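Local coordinates for protein alginate lyase, family PL7 (Zobellia galactanivorans, PDB 3ZPY) that probably cleaves alginate as a family PL7 lyase, this chain being the catalytic domain of a longer polysaccharide-degrading protein, at residues A[121-126]-A[220-225]. Numbering follows the deposited sequence.
Sequences FGQIHG and GNYLQS
Phe-121 and Gly-220 meet backbone to backbone where both segments bend sharply. The carbonyl O of Gly-220 lies 3.1 Å from CA of Phe-121, and the angle of 154° at the hydrogen identifies a CA-H...O contact. This is the tight, buried end: CB of Phe-121 is 3.6 Å from the same oxygen, and with CG set between the backbone N and the carbonyl carbon (chi1 58°) its ring leads away from 220-225. The unusual backbone of Gly-220 would bring any CB against the preceding carbonyl O.

The second meeting is looser and only partly shielded from solvent on the tyrosine side. The end of the Gln-123 amide rests obliquely against the CD2 corner of the Tyr-222 ring, CD lying 3.8 Å from CD2, and the two side chains cross at about a right angle with their planes 30° apart. Gln-224 NE2 sits over the centre of one face of that ring, 3.5 Å above its plane. Were Tyr-222 replaced by an alanine, both glutamine amides would probably lose the ring they rest on, and Arg-76 its cation-pi partner.

Val-142 stands opposite both Phe-121 and Gly-122, a classic beta bulge in strand 117-125. The Phe-121 ring packs on Trp-101, Val-103 and Val-105 of strand 96-107 in the other sheet, bridging the layers of the jelly-roll sandwich, while strand 221-223 runs between strands 76-83 and 117-125.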
loop_
_atom_site.group_PDB
_atom_site.type_symbol
_atom_site.label_atom_id
_atom_site.label_comp_id
_atom_site.label_asym_id
_atom_site.label_seq_id
_atom_site.Cartn_x
_atom_site.Cartn_y
_atom_site.Cartn_z
ATOM N N PHE A 121 1.419 3.861 0.852
ATOM C CA PHE A 121 2.138 3.333 -0.340
ATOM C C PHE A 121 2.970 2.058 0.030
ATOM O O PHE A 121 3.752 1.593 -0.815
ATOM C CB PHE A 121 2.955 4.423 -1.031
ATOM C CG PHE A 121 3.985 5.105 -0.144
ATOM C CD1 PHE A 121 5.261 4.589 0.038
ATOM C CD2 PHE A 121 3.726 6.367 0.432
ATOM C CE1 PHE A 121 6.209 5.241 0.800
ATOM C CE2 PHE A 121 4.636 6.995 1.230
ATOM C CZ PHE A 121 5.917 6.434 1.427
ATOM N N GLY A 122 2.900 1.550 1.290
ATOM C CA GLY A 122 3.453 0.222 1.548
ATOM C C GLY A 122 2.974 -0.178 2.932
ATOM O O GLY A 122 2.708 0.684 3.781
ATOM N N GLN A 123 2.849 -1.485 3.127
ATOM C CA GLN A 123 2.315 -2.031 4.369
ATOM C C GLN A 123 2.920 -3.366 4.727
ATOM O O GLN A 123 3.342 -4.101 3.829
ATOM C CB GLN A 123 0.810 -2.322 4.322
ATOM C CG GLN A 123 -0.168 -1.254 3.865
ATOM C CD GLN A 123 -1.498 -1.982 3.561
ATOM O OE1 GLN A 123 -2.003 -1.882 2.436
ATOM N NE2 GLN A 123 -1.985 -2.743 4.477
ATOM N N ILE A 124 2.855 -3.688 6.059
ATOM C CA ILE A 124 2.808 -5.047 6.480
ATOM C C ILE A 124 1.417 -5.291 7.096
ATOM O O ILE A 124 0.971 -4.521 7.965
ATOM C CB ILE A 124 3.883 -5.368 7.588
ATOM C CG1 ILE A 124 5.284 -5.098 7.009
ATOM C CG2 ILE A 124 3.770 -6.833 8.101
ATOM C CD1 ILE A 124 6.369 -4.952 8.069
ATOM N N HIS A 125 0.769 -6.367 6.636
ATOM C CA HIS A 125 -0.509 -6.759 7.196
ATOM C C HIS A 125 -0.367 -8.030 7.981
ATOM O O HIS A 125 0.265 -8.988 7.499
ATOM C CB HIS A 125 -1.573 -6.832 6.071
ATOM C CG HIS A 125 -2.972 -6.931 6.617
ATOM N ND1 HIS A 125 -3.701 -5.841 7.046
ATOM C CD2 HIS A 125 -3.740 -8.017 6.896
ATOM C CE1 HIS A 125 -4.890 -6.251 7.506
ATOM N NE2 HIS A 125 -4.915 -7.585 7.427
ATOM N N GLY A 126 -1.050 -8.103 9.145
ATOM C CA GLY A 126 -0.991 -9.305 9.958
ATOM C C GLY A 126 -2.346 -9.967 10.102
ATOM O O GLY A 126 -3.274 -9.655 9.362
ATOM N N GLY A 220 1.520 -0.379 -3.075
ATOM C CA GLY A 220 0.588 0.151 -4.081
ATOM C C GLY A 220 0.064 1.506 -3.562
ATOM O O GLY A 220 0.808 2.354 -2.981
ATOM N N ASN A 221 -1.280 1.628 -3.694
ATOM C CA ASN A 221 -1.979 2.854 -3.286
ATOM C C ASN A 221 -3.250 2.487 -2.518
ATOM O O ASN A 221 -4.267 2.160 -3.119
ATOM C CB ASN A 221 -2.327 3.690 -4.526
ATOM C CG ASN A 221 -2.885 5.019 -4.206
ATOM O OD1 ASN A 221 -3.112 5.340 -3.013
ATOM N ND2 ASN A 221 -3.156 5.799 -5.236
ATOM N N TYR A 222 -3.146 2.642 -1.203
ATOM C CA TYR A 222 -4.288 2.404 -0.276
ATOM C C TYR A 222 -4.636 3.760 0.217
ATOM O O TYR A 222 -3.942 4.333 1.031
ATOM C CB TYR A 222 -3.788 1.436 0.840
ATOM C CG TYR A 222 -4.804 1.009 1.883
ATOM C CD1 TYR A 222 -6.176 1.036 1.649
ATOM C CD2 TYR A 222 -4.306 0.473 3.069
ATOM C CE1 TYR A 222 -7.052 0.622 2.641
ATOM C CE2 TYR A 222 -5.135 0.070 4.029
ATOM C CZ TYR A 222 -6.522 0.102 3.807
ATOM O OH TYR A 222 -7.492 -0.376 4.771
ATOM N N LEU A 223 -5.784 4.304 -0.206
ATOM C CA LEU A 223 -6.151 5.668 0.309
ATOM C C LEU A 223 -6.465 5.576 1.749
ATOM O O LEU A 223 -6.844 4.492 2.261
ATOM C CB LEU A 223 -7.352 6.259 -0.458
ATOM C CG LEU A 223 -7.173 6.416 -1.969
ATOM C CD1 LEU A 223 -8.346 7.209 -2.553
ATOM C CD2 LEU A 223 -5.843 7.048 -2.338
ATOM N N GLN A 224 -6.319 6.704 2.433
ATOM C CA GLN A 224 -6.610 6.856 3.859
ATOM C C GLN A 224 -7.561 7.991 4.172
ATOM O O GLN A 224 -7.640 8.912 3.382
ATOM C CB GLN A 224 -5.351 6.845 4.752
ATOM C CG GLN A 224 -4.592 5.556 4.698
ATOM C CD GLN A 224 -5.277 4.485 5.575
ATOM O OE1 GLN A 224 -5.448 4.711 6.752
ATOM N NE2 GLN A 224 -5.736 3.386 4.995
ATOM N N SER A 225 -8.274 7.891 5.292
ATOM C CA SER A 225 -9.158 8.976 5.725
ATOM C C SER A 225 -10.246 9.363 4.741
ATOM O O SER A 225 -10.690 10.543 4.689
ATOM C CB SER A 225 -8.297 10.222 6.178
ATOM O OG SER A 225 -7.422 9.923 7.202
#